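Local coordinates for pesticidal crystal protein Cry4Aa (Bacillus thuringiensis, PDB 2C9K) that promotes colloid-osmotic lysis of the midgut epithelium of mosquito larvae by binding to its cells, at residues 28-33 / 79-84; 35-40 / 44-49; 149-154 / 191-196; 243-246 / 250-253. All blocks are in the same frame, centred on the assembly; numbering follows the deposited sequence.

Interaction 1: 28-33 / 79-84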
loop_
_atom_site.group_PDB
_atom_site.type_symbol
_atom_site.label_atom_id
_atom_site.label_comp_id
_atom_site.label_asym_id
_atom_site.label_seq_id
_atom_site.Cartn_x
_atom_site.Cartn_y
_atom_site.Cartn_z
ATOM N N ILE A 28 13.393 -17.823 7.320
ATOM C CA ILE A 28 13.543 -17.380 5.941
ATOM C C ILE A 28 13.412 -15.872 5.784
ATOM O O ILE A 28 14.294 -15.227 5.214
ATOM C CB ILE A 28 12.504 -18.066 5.037
ATOM C CG1 ILE A 28 12.697 -19.583 5.104
ATOM C CG2 ILE A 28 12.615 -17.544 3.611
ATOM C CD1 ILE A 28 14.131 -20.035 4.887
ATOM N N GLY A 29 12.305 -15.319 6.271
ATOM C CA GLY A 29 12.094 -13.884 6.184
ATOM C C GLY A 29 13.278 -13.129 6.761
ATOM O O GLY A 29 13.639 -12.057 6.279
ATOM N N PHE A 30 13.888 -13.689 7.801
ATOM C CA PHE A 30 15.043 -13.060 8.418
ATOM C C PHE A 30 16.237 -13.139 7.493
ATOM O O PHE A 30 17.049 -12.220 7.447
ATOM C CB PHE A 30 15.371 -13.734 9.742
ATOM C CG PHE A 30 14.633 -13.155 10.905
ATOM C CD1 PHE A 30 14.164 -13.971 11.922
ATOM C CD2 PHE A 30 14.431 -11.780 11.000
ATOM C CE1 PHE A 30 13.507 -13.429 13.017
ATOM C CE2 PHE A 30 13.775 -11.225 12.092
ATOM C CZ PHE A 30 13.311 -12.048 13.104
ATOM N N GLY A 31 16.338 -14.238 6.752
ATOM C CA GLY A 31 17.447 -14.403 5.830
ATOM C C GLY A 31 17.544 -13.216 4.889
ATOM O O GLY A 31 18.605 -12.943 4.315
ATOM N N THR A 32 16.429 -12.503 4.738
ATOM C CA THR A 32 16.369 -11.338 3.868
ATOM C C THR A 32 16.363 -10.039 4.655
ATOM O O THR A 32 17.117 -9.115 4.354
ATOM C CB THR A 32 15.110 -11.362 3.007
ATOM O OG1 THR A 32 15.135 -12.519 2.164
ATOM C CG2 THR A 32 15.027 -10.097 2.151
ATOM N N LEU A 33 15.504 -9.970 5.664
ATOM C CA LEU A 33 15.402 -8.770 6.480
ATOM C C LEU A 33 16.715 -8.313 7.121
ATOM O O LEU A 33 17.058 -7.136 7.030
ATOM C CB LEU A 33 14.326 -8.958 7.548
ATOM C CG LEU A 33 12.920 -9.095 6.959
ATOM C CD1 LEU A 33 11.915 -9.368 8.070
ATOM C CD2 LEU A 33 12.562 -7.829 6.194
ATOM N N ASN A 79 22.344 -8.015 16.681
ATOM C CA ASN A 79 22.879 -9.127 17.450
ATOM C C ASN A 79 21.780 -9.959 18.100
ATOM O O ASN A 79 21.864 -11.188 18.128
ATOM C CB ASN A 79 23.859 -8.611 18.508
ATOM C CG ASN A 79 25.263 -8.416 17.956
ATOM O OD1 ASN A 79 26.091 -7.737 18.561
ATOM N ND2 ASN A 79 25.540 -9.026 16.807
ATOM N N VAL A 80 20.747 -9.300 18.611
ATOM C CA VAL A 80 19.656 -10.017 19.255
ATOM C C VAL A 80 18.852 -10.831 18.244
ATOM O O VAL A 80 18.256 -11.851 18.589
ATOM C CB VAL A 80 18.711 -9.054 20.014
ATOM C CG1 VAL A 80 17.537 -9.827 20.607
ATOM C CG2 VAL A 80 19.481 -8.338 21.118
ATOM N N ILE A 81 18.838 -10.387 16.992
ATOM C CA ILE A 81 18.112 -11.110 15.950
ATOM C C ILE A 81 19.006 -12.190 15.335
ATOM O O ILE A 81 18.536 -13.281 15.010
ATOM C CB ILE A 81 17.585 -10.132 14.839
ATOM C CG1 ILE A 81 16.192 -9.619 15.210
ATOM C CG2 ILE A 81 17.493 -10.834 13.494
ATOM C CD1 ILE A 81 16.134 -8.859 16.504
ATOM N N SER A 82 20.293 -11.889 15.192
ATOM C CA SER A 82 21.243 -12.837 14.621
ATOM C C SER A 82 21.360 -14.116 15.446
ATOM O O SER A 82 21.316 -15.220 14.904
ATOM C CB SER A 82 22.617 -12.185 14.493
ATOM O OG SER A 82 22.574 -11.083 13.604
ATOM N N THR A 83 21.514 -13.964 16.760
ATOM C CA THR A 83 21.633 -15.109 17.656
ATOM C C THR A 83 20.351 -15.938 17.611
ATOM O O THR A 83 20.393 -17.164 17.500
ATOM C CB THR A 83 21.885 -14.657 19.110
ATOM O OG1 THR A 83 23.085 -13.874 19.168
ATOM C CG2 THR A 83 22.029 -15.863 20.024
ATOM N N TYR A 84 19.216 -15.258 17.705
ATOM C CA TYR A 84 17.920 -15.920 17.655
ATOM C C TYR A 84 17.793 -16.687 16.345
ATOM O O TYR A 84 17.370 -17.845 16.321
ATOM C CB TYR A 84 16.797 -14.887 17.727
ATOM C CG TYR A 84 15.452 -15.426 17.297
ATOM C CD1 TYR A 84 14.658 -16.150 18.178
ATOM C CD2 TYR A 84 14.989 -15.240 15.993
ATOM C CE1 TYR A 84 13.442 -16.675 17.779
ATOM C CE2 TYR A 84 13.774 -15.765 15.584
ATOM C CZ TYR A 84 13.006 -16.480 16.483
ATOM O OH TYR A 84 11.801 -17.004 16.095
#

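Interaction 2: 35-40 / 44-49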
loop_
_atom_site.group_PDB
_atom_site.type_symbol
_atom_site.label_atom_id
_atom_site.label_comp_id
_atom_site.label_asym_id
_atom_site.label_seq_id
_atom_site.Cartn_x
_atom_site.Cartn_y
_atom_site.Cartn_z
ATOM N N PRO A 35 19.960 -8.821 6.272
ATOM C CA PRO A 35 20.890 -8.258 5.281
ATOM C C PRO A 35 20.410 -6.912 4.717
ATOM O O PRO A 35 21.214 -6.044 4.371
ATOM C CB PRO A 35 20.938 -9.335 4.197
ATOM C CG PRO A 35 20.688 -10.595 4.956
ATOM C CD PRO A 35 19.587 -10.201 5.912
ATOM N N VAL A 36 19.094 -6.757 4.620
ATOM C CA VAL A 36 18.489 -5.540 4.095
ATOM C C VAL A 36 18.474 -4.407 5.124
ATOM O O VAL A 36 18.627 -3.232 4.770
ATOM C CB VAL A 36 17.039 -5.810 3.627
ATOM C CG1 VAL A 36 16.361 -4.507 3.247
ATOM C CG2 VAL A 36 17.045 -6.765 2.443
ATOM N N LEU A 37 18.299 -4.764 6.392
ATOM C CA LEU A 37 18.252 -3.783 7.474
ATOM C C LEU A 37 19.584 -3.601 8.217
ATOM O O LEU A 37 19.746 -2.653 8.995
ATOM C CB LEU A 37 17.155 -4.170 8.471
ATOM C CG LEU A 37 15.726 -4.157 7.930
ATOM C CD1 LEU A 37 14.795 -4.797 8.930
ATOM C CD2 LEU A 37 15.308 -2.730 7.640
ATOM N N PHE A 38 20.530 -4.508 7.985
ATOM C CA PHE A 38 21.832 -4.425 8.635
ATOM C C PHE A 38 22.961 -4.901 7.723
ATOM O O PHE A 38 23.571 -5.938 7.974
ATOM C CB PHE A 38 21.849 -5.264 9.911
ATOM C CG PHE A 38 20.673 -5.029 10.811
ATOM C CD1 PHE A 38 19.533 -5.817 10.705
ATOM C CD2 PHE A 38 20.711 -4.029 11.782
ATOM C CE1 PHE A 38 18.450 -5.619 11.549
ATOM C CE2 PHE A 38 19.630 -3.819 12.639
ATOM C CZ PHE A 38 18.498 -4.614 12.525
ATOM N N PRO A 39 23.249 -4.150 6.648
ATOM C CA PRO A 39 24.315 -4.500 5.698
ATOM C C PRO A 39 25.737 -4.359 6.273
ATOM O O PRO A 39 26.684 -4.978 5.782
ATOM C CB PRO A 39 24.049 -3.554 4.525
ATOM C CG PRO A 39 23.455 -2.357 5.188
ATOM C CD PRO A 39 22.498 -2.973 6.178
ATOM N N ALA A 40 25.873 -3.544 7.314
ATOM C CA ALA A 40 27.157 -3.335 7.974
ATOM C C ALA A 40 26.994 -3.709 9.447
ATOM O O ALA A 40 27.524 -3.040 10.338
ATOM C CB ALA A 40 27.588 -1.882 7.846
ATOM N N SER A 44 25.533 -0.105 11.038
ATOM C CA SER A 44 24.957 0.347 9.778
ATOM C C SER A 44 24.415 1.767 9.931
ATOM O O SER A 44 24.431 2.338 11.022
ATOM C CB SER A 44 23.815 -0.587 9.362
ATOM O OG SER A 44 24.199 -1.951 9.410
ATOM N N ASN A 45 23.933 2.330 8.829
ATOM C CA ASN A 45 23.362 3.672 8.840
ATOM C C ASN A 45 21.954 3.655 8.258
ATOM O O ASN A 45 21.456 4.673 7.779
ATOM C CB ASN A 45 24.238 4.627 8.036
ATOM C CG ASN A 45 25.646 4.705 8.574
ATOM O OD1 ASN A 45 25.860 5.005 9.750
ATOM N ND2 ASN A 45 26.619 4.434 7.715
ATOM N N THR A 46 21.320 2.487 8.314
ATOM C CA THR A 46 19.974 2.314 7.793
ATOM C C THR A 46 18.979 3.264 8.463
ATOM O O THR A 46 18.246 3.981 7.777
ATOM C CB THR A 46 19.501 0.848 7.971
ATOM O OG1 THR A 46 20.405 -0.031 7.292
ATOM C CG2 THR A 46 18.111 0.654 7.382
ATOM N N TRP A 47 18.967 3.278 9.795
ATOM C CA TRP A 47 18.063 4.144 10.549
ATOM C C TRP A 47 18.370 5.626 10.324
ATOM O O TRP A 47 17.466 6.461 10.313
ATOM C CB TRP A 47 18.145 3.805 12.039
ATOM C CG TRP A 47 18.096 2.338 12.284
ATOM C CD1 TRP A 47 18.953 1.615 13.048
ATOM C CD2 TRP A 47 17.187 1.397 11.701
ATOM N NE1 TRP A 47 18.647 0.279 12.976
ATOM C CE2 TRP A 47 17.565 0.116 12.156
ATOM C CE3 TRP A 47 16.089 1.512 10.836
ATOM C CZ2 TRP A 47 16.885 -1.047 11.777
ATOM C CZ3 TRP A 47 15.410 0.351 10.456
ATOM C CH2 TRP A 47 15.815 -0.910 10.928
ATOM N N SER A 48 19.645 5.959 10.151
ATOM C CA SER A 48 20.018 7.345 9.895
ATOM C C SER A 48 19.407 7.727 8.560
ATOM O O SER A 48 18.733 8.749 8.450
ATOM C CB SER A 48 21.533 7.500 9.820
ATOM O OG SER A 48 22.122 7.266 11.081
ATOM N N ASP A 49 19.640 6.899 7.545
ATOM C CA ASP A 49 19.092 7.159 6.225
ATOM C C ASP A 49 17.578 7.301 6.297
ATOM O O ASP A 49 17.003 8.199 5.680
ATOM C CB ASP A 49 19.456 6.036 5.262
ATOM C CG ASP A 49 20.944 5.937 5.033
ATOM O OD1 ASP A 49 21.624 6.984 5.092
ATOM O OD2 ASP A 49 21.436 4.817 4.781
#

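Interaction 3: 149-154 / 191-196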
loop_
_atom_site.group_PDB
_atom_site.type_symbol
_atom_site.label_atom_id
_atom_site.label_comp_id
_atom_site.label_asym_id
_atom_site.label_seq_id
_atom_site.Cartn_x
_atom_site.Cartn_y
_atom_site.Cartn_z
ATOM N N LEU A 149 9.770 -6.716 13.170
ATOM C CA LEU A 149 10.666 -7.781 13.607
ATOM C C LEU A 149 10.059 -8.354 14.879
ATOM O O LEU A 149 9.901 -9.572 15.020
ATOM C CB LEU A 149 12.067 -7.236 13.902
ATOM C CG LEU A 149 12.839 -6.772 12.672
ATOM C CD1 LEU A 149 14.136 -6.080 13.073
ATOM C CD2 LEU A 149 13.098 -7.973 11.791
ATOM N N HIS A 150 9.701 -7.461 15.797
ATOM C CA HIS A 150 9.102 -7.874 17.050
ATOM C C HIS A 150 7.914 -8.790 16.786
ATOM O O HIS A 150 7.860 -9.905 17.304
ATOM C CB HIS A 150 8.643 -6.656 17.853
ATOM C CG HIS A 150 8.202 -6.991 19.244
ATOM N ND1 HIS A 150 8.403 -8.233 19.808
ATOM C CD2 HIS A 150 7.577 -6.249 20.186
ATOM C CE1 HIS A 150 7.916 -8.245 21.034
ATOM N NE2 HIS A 150 7.410 -7.053 21.287
ATOM N N LEU A 151 6.967 -8.330 15.974
ATOM C CA LEU A 151 5.784 -9.132 15.667
ATOM C C LEU A 151 6.127 -10.489 15.045
ATOM O O LEU A 151 5.406 -11.471 15.254
ATOM C CB LEU A 151 4.844 -8.361 14.728
ATOM C CG LEU A 151 4.094 -7.163 15.321
ATOM C CD1 LEU A 151 3.408 -6.368 14.224
ATOM C CD2 LEU A 151 3.076 -7.658 16.343
ATOM N N THR A 152 7.228 -10.547 14.296
ATOM C CA THR A 152 7.634 -11.786 13.629
ATOM C C THR A 152 8.109 -12.885 14.573
ATOM O O THR A 152 7.799 -14.058 14.368
ATOM C CB THR A 152 8.736 -11.529 12.588
ATOM O OG1 THR A 152 8.332 -10.470 11.713
ATOM C CG2 THR A 152 8.966 -12.768 11.760
ATOM N N VAL A 153 8.864 -12.520 15.601
ATOM C CA VAL A 153 9.336 -13.525 16.542
ATOM C C VAL A 153 8.177 -14.009 17.400
ATOM O O VAL A 153 8.109 -15.181 17.746
ATOM C CB VAL A 153 10.460 -12.989 17.448
ATOM C CG1 VAL A 153 10.765 -13.997 18.542
ATOM C CG2 VAL A 153 11.714 -12.739 16.619
ATOM N N LEU A 154 7.261 -13.114 17.745
ATOM C CA LEU A 154 6.112 -13.514 18.541
ATOM C C LEU A 154 5.218 -14.456 17.725
ATOM O O LEU A 154 4.772 -15.488 18.224
ATOM C CB LEU A 154 5.327 -12.284 18.985
ATOM C CG LEU A 154 6.051 -11.435 20.025
ATOM C CD1 LEU A 154 5.303 -10.130 20.261
ATOM C CD2 LEU A 154 6.163 -12.231 21.316
ATOM N N GLU A 191 -2.215 -4.876 17.771
ATOM C CA GLU A 191 -3.111 -3.760 17.989
ATOM C C GLU A 191 -2.363 -2.471 18.317
ATOM O O GLU A 191 -2.583 -1.444 17.670
ATOM C CB GLU A 191 -4.100 -4.083 19.108
ATOM C CG GLU A 191 -5.102 -2.965 19.360
ATOM C CD GLU A 191 -6.174 -3.357 20.352
ATOM O OE1 GLU A 191 -6.758 -4.448 20.195
ATOM O OE2 GLU A 191 -6.443 -2.575 21.283
ATOM N N ASP A 192 -1.480 -2.519 19.309
ATOM C CA ASP A 192 -0.741 -1.328 19.703
ATOM C C ASP A 192 0.124 -0.754 18.603
ATOM O O ASP A 192 0.098 0.445 18.349
ATOM C CB ASP A 192 0.122 -1.614 20.925
ATOM C CG ASP A 192 -0.701 -1.873 22.162
ATOM O OD1 ASP A 192 -1.911 -1.547 22.158
ATOM O OD2 ASP A 192 -0.132 -2.392 23.147
ATOM N N TYR A 193 0.897 -1.611 17.956
ATOM C CA TYR A 193 1.769 -1.172 16.875
ATOM C C TYR A 193 0.975 -0.551 15.727
ATOM O O TYR A 193 1.361 0.477 15.180
ATOM C CB TYR A 193 2.603 -2.350 16.387
ATOM C CG TYR A 193 3.706 -2.714 17.352
ATOM C CD1 TYR A 193 4.242 -3.999 17.381
ATOM C CD2 TYR A 193 4.243 -1.758 18.218
ATOM C CE1 TYR A 193 5.284 -4.323 18.250
ATOM C CE2 TYR A 193 5.288 -2.076 19.087
ATOM C CZ TYR A 193 5.802 -3.357 19.097
ATOM O OH TYR A 193 6.844 -3.668 19.938
ATOM N N THR A 194 -0.143 -1.170 15.369
ATOM C CA THR A 194 -0.984 -0.641 14.305
ATOM C C THR A 194 -1.466 0.761 14.671
ATOM O O THR A 194 -1.204 1.711 13.944
ATOM C CB THR A 194 -2.210 -1.541 14.053
ATOM O OG1 THR A 194 -1.783 -2.769 13.454
ATOM C CG2 THR A 194 -3.195 -0.851 13.124
ATOM N N ASN A 195 -2.154 0.876 15.806
ATOM C CA ASN A 195 -2.684 2.154 16.266
ATOM C C ASN A 195 -1.635 3.248 16.477
ATOM O O ASN A 195 -1.926 4.429 16.288
ATOM C CB ASN A 195 -3.474 1.972 17.569
ATOM C CG ASN A 195 -4.740 1.137 17.386
ATOM O OD1 ASN A 195 -5.485 1.322 16.423
ATOM N ND2 ASN A 195 -4.992 0.223 18.324
ATOM N N TYR A 196 -0.422 2.869 16.868
ATOM C CA TYR A 196 0.627 3.857 17.100
ATOM C C TYR A 196 1.156 4.411 15.789
ATOM O O TYR A 196 1.237 5.625 15.617
ATOM C CB TYR A 196 1.788 3.256 17.893
ATOM C CG TYR A 196 2.926 4.237 18.101
ATOM C CD1 TYR A 196 2.802 5.297 19.001
ATOM C CD2 TYR A 196 4.105 4.144 17.356
ATOM C CE1 TYR A 196 3.816 6.241 19.151
ATOM C CE2 TYR A 196 5.122 5.080 17.499
ATOM C CZ TYR A 196 4.966 6.129 18.398
ATOM O OH TYR A 196 5.945 7.086 18.528
#

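Interaction 4: 243-246 / 250-253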
loop_
_atom_site.group_PDB
_atom_site.type_symbol
_atom_site.label_atom_id
_atom_site.label_comp_id
_atom_site.label_asym_id
_atom_site.label_seq_id
_atom_site.Cartn_x
_atom_site.Cartn_y
_atom_site.Cartn_z
ATOM N N PHE A 243 0.276 -6.605 9.217
ATOM C CA PHE A 243 0.379 -7.035 10.614
ATOM C C PHE A 243 -0.708 -8.013 11.072
ATOM O O PHE A 243 -0.435 -8.959 11.821
ATOM C CB PHE A 243 0.384 -5.811 11.533
ATOM C CG PHE A 243 1.704 -5.066 11.565
ATOM C CD1 PHE A 243 1.794 -3.814 12.175
ATOM C CD2 PHE A 243 2.856 -5.628 11.025
ATOM C CE1 PHE A 243 3.004 -3.140 12.248
ATOM C CE2 PHE A 243 4.073 -4.956 11.094
ATOM C CZ PHE A 243 4.148 -3.712 11.706
ATOM N N PRO A 244 -1.955 -7.809 10.618
ATOM C CA PRO A 244 -3.032 -8.710 11.027
ATOM C C PRO A 244 -2.775 -10.143 10.619
ATOM O O PRO A 244 -3.352 -11.060 11.177
ATOM C CB PRO A 244 -4.255 -8.121 10.332
ATOM C CG PRO A 244 -3.927 -6.662 10.259
ATOM C CD PRO A 244 -2.488 -6.699 9.812
ATOM N N ASN A 245 -1.916 -10.332 9.630
ATOM C CA ASN A 245 -1.597 -11.675 9.163
ATOM C C ASN A 245 -0.775 -12.403 10.219
ATOM O O ASN A 245 -0.705 -13.631 10.225
ATOM C CB ASN A 245 -0.807 -11.611 7.853
ATOM C CG ASN A 245 -1.575 -10.921 6.734
ATOM O OD1 ASN A 245 -1.058 -10.762 5.626
ATOM N ND2 ASN A 245 -2.812 -10.511 7.014
ATOM N N TYR A 246 -0.148 -11.641 11.113
ATOM C CA TYR A 246 0.659 -12.237 12.165
ATOM C C TYR A 246 -0.223 -12.862 13.239
ATOM O O TYR A 246 0.283 -13.557 14.118
ATOM C CB TYR A 246 1.577 -11.194 12.809
ATOM C CG TYR A 246 2.763 -10.776 11.956
ATOM C CD1 TYR A 246 3.698 -11.715 11.508
ATOM C CD2 TYR A 246 2.958 -9.442 11.601
ATOM C CE1 TYR A 246 4.795 -11.334 10.723
ATOM C CE2 TYR A 246 4.052 -9.056 10.819
ATOM C CZ TYR A 246 4.961 -10.006 10.382
ATOM O OH TYR A 246 6.015 -9.626 9.580
ATOM N N LYS A 250 -6.262 -15.903 13.800
ATOM C CA LYS A 250 -7.039 -15.614 12.601
ATOM C C LYS A 250 -6.556 -16.322 11.338
ATOM O O LYS A 250 -7.366 -16.814 10.558
ATOM C CB LYS A 250 -7.039 -14.112 12.349
ATOM C CG LYS A 250 -7.694 -13.279 13.439
ATOM C CD LYS A 250 -9.140 -12.959 13.099
ATOM C CE LYS A 250 -10.087 -14.107 13.407
ATOM N NZ LYS A 250 -10.463 -14.150 14.855
ATOM N N TYR A 251 -5.243 -16.359 11.129
ATOM C CA TYR A 251 -4.671 -17.002 9.941
ATOM C C TYR A 251 -3.706 -18.149 10.280
ATOM O O TYR A 251 -2.484 -18.000 10.210
ATOM C CB TYR A 251 -3.966 -15.953 9.074
ATOM C CG TYR A 251 -4.841 -14.753 8.748
ATOM C CD1 TYR A 251 -4.980 -13.701 9.646
ATOM C CD2 TYR A 251 -5.570 -14.698 7.558
ATOM C CE1 TYR A 251 -5.821 -12.629 9.371
ATOM C CE2 TYR A 251 -6.417 -13.625 7.274
ATOM C CZ TYR A 251 -6.537 -12.598 8.184
ATOM O OH TYR A 251 -7.372 -11.535 7.911
ATOM N N PRO A 252 -4.261 -19.326 10.624
ATOM C CA PRO A 252 -3.580 -20.566 11.000
ATOM C C PRO A 252 -2.630 -21.168 9.977
ATOM O O PRO A 252 -1.503 -21.555 10.302
ATOM C CB PRO A 252 -4.734 -21.520 11.267
ATOM C CG PRO A 252 -5.852 -20.632 11.609
ATOM C CD PRO A 252 -5.712 -19.545 10.612
ATOM N N ILE A 253 -3.094 -21.250 8.737
ATOM C CA ILE A 253 -2.317 -21.873 7.676
ATOM C C ILE A 253 -1.651 -20.986 6.617
ATOM O O ILE A 253 -1.169 -21.503 5.610
ATOM C CB ILE A 253 -3.197 -22.905 6.951
ATOM C CG1 ILE A 253 -4.285 -22.185 6.148
ATOM C CG2 ILE A 253 -3.864 -23.816 7.978
ATOM C CD1 ILE A 253 -5.198 -23.108 5.375
#

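Interaction 1: 28-33 / 79-84
Phe30 and Ile81 mark the closest backbone approach of the two segments, their CA atoms 8.4 Å apart, which leaves room for a layer of side chains between helix 29-37 and helix 77-89. Both helices belong to the N-terminal helical bundle of the three-domain delta endotoxins, and the contact is buried within it. Phe30 reaches across from the first helix and is met by two residues one turn apart on the second. Ile81 covers one face of the phenyl ring: with CG2 anti to the backbone N, this methyl is carried out over the ring, 4.2 Å from its centroid and 20° off the normal, a CH-pi contact displaced toward the rim at CE2 and CD2. Tyr84 takes the edge instead. Its ring and that of Phe30 meet rim to rim with centroids 5.9 Å apart and planes at 79°, so neither lies over the other's face. Leu149 and Val153 of helix 140-164 pack against Phe30 as well, while Phe114 of helix 103-123 touches Ile81. The phenol of Tyr84 runs on past the phenyl ring and its OH is hydrogen-bonded to Gln156. In the rim contact, Phe30 CE1 lies 3.5 Å from Tyr84 CE2.

Interaction 2: 35-40 / 44-49
Leu37 and Thr46 bring the end of helix 29-37 beside the first turn of helix 46-58, with CA atoms 6.3 Å apart, and the chain then closes further to 4.7 Å between the CA atoms of Ala40 and Ser44. It is a tight helix-loop-helix corner, in which Phe38 is the first residue to leave helical backbone angles. Two hydroxyls tie the corner together. Thr46 OG1 donates to Leu37 O over 3.2 Å, standing well above the carbonyl plane (69° out of it). Ser44 OG accepts from Ala40 N at 3.1 Å with an N-H...O angle of 145°, and itself donates to Gln41 O inside the turn. Beyond these bonds the apolar side chains close up. Trp47 turns the edge of its six-membered ring toward the face of Phe38 in an offset edge-to-face pair, planes at 78°, with Trp47 CZ2 4.0 Å from Phe38 CZ. Leu37 CD2 meets the same indole at CH2, 3.8 Å away. Leu74 of helix 64-74 and Ser142 and Gln145 of helix 140-164 also pack against Trp47, whereas Val36 turns to helix 5-16.

Interaction 3: 149-154 / 191-196
Tyr193 crosses from helix 183-208 to helix 140-164 within the N-terminal helical bundle of this three-domain toxin, where its CA and that of Leu151 stand 9.0 Å apart. From CB, which is directed at the opposite helix, a chi1 of -74° sends the ring off on the side of the backbone N, into the space between Leu151 and His150. The first ring atom to meet a partner is CD1, 3.8 Å from Leu151 CG. One atom further, CE1 meets the His150 side chain, 4.1 Å from its CB, and CZ follows along the rim of the imidazole. The OH at the tip lies beside the same rim, near the plane of that ring, though the exact separation in the model is doubtful. With centroids 5.7 Å apart and planes at 65°, the two rings meet rim to rim, without a face-on stack. A first torsion of -171° brings the His150 ring to the phenol, and on the side of helix 103-123 it also meets the rings of His111 and Phe114. Ile118 of that same helix touches Tyr193. Leu151 runs antiparallel to the phenol, at the ring edge and near its plane, and both of its methyls, CD1 and CD2, lie 4.0 Å from Tyr193 CD1.

Interaction 4: 243-246 / 250-253
Tyr251 lays its ring against Pro244 and Asn245, in the middle of segment 243-246, because chi1 of -52° sets CG beside the backbone N and chi2 of 83° turns the ring across the CA-CB bond. Asn245, with its own chi1 at -60°, brings its amide to one face of that ring, ND2 being 4.4 Å from Tyr251 CE1. The backbone comes nearer still: Pro244 O lies 3.4 Å from Tyr251 CE1, in an oblique approach. Asn245 CA is 4.0 Å from Tyr251 CD1. No hydrogen bond joins the two segments, so the contact rests on van der Waals packing of the phenol against a 3-10 turn, which is closed by Tyr246 N bonding to Phe243 O at 2.8 Å. This is the connecting loop that follows helix 222-240, the last helix of the N-terminal bundle, and leads to strand 255-256, which pairs with strand 471-475 in the sheet of the C-terminal beta domain. The far end of Tyr251 is held by that domain: its OH is hydrogen-bonded to Glu606 OE1 and to Tyr570 OH, and Arg522 makes a cation-pi contact with its ring. Gln473 of strand 471-475 touches Asn245.

In the fold
Interaction 2 is nested within the loop closed by interaction 1 and shares helix 29-37 with it, their centres about 13 Å apart. Interactions 3 and 4 follow in series along the chain. Helix 140-164 joins them: Leu149 packs on Phe30, and Val153 on both Phe30 and Tyr84, linking interactions 1 and 3 (centres about 17 Å apart), while Leu151 meets Phe243 and Tyr246, linking interactions 3 and 4 (about 12 Å). Interactions 2 and 4 lie farthest apart, about 28 Å between centres. Together they run from helices 29-37, 46-58 and 77-89, by way of helix 140-164, to the loop that leads out of the bundle and abuts the C-terminal beta domain. In this toxin family the bundle is regarded as the pore-forming part.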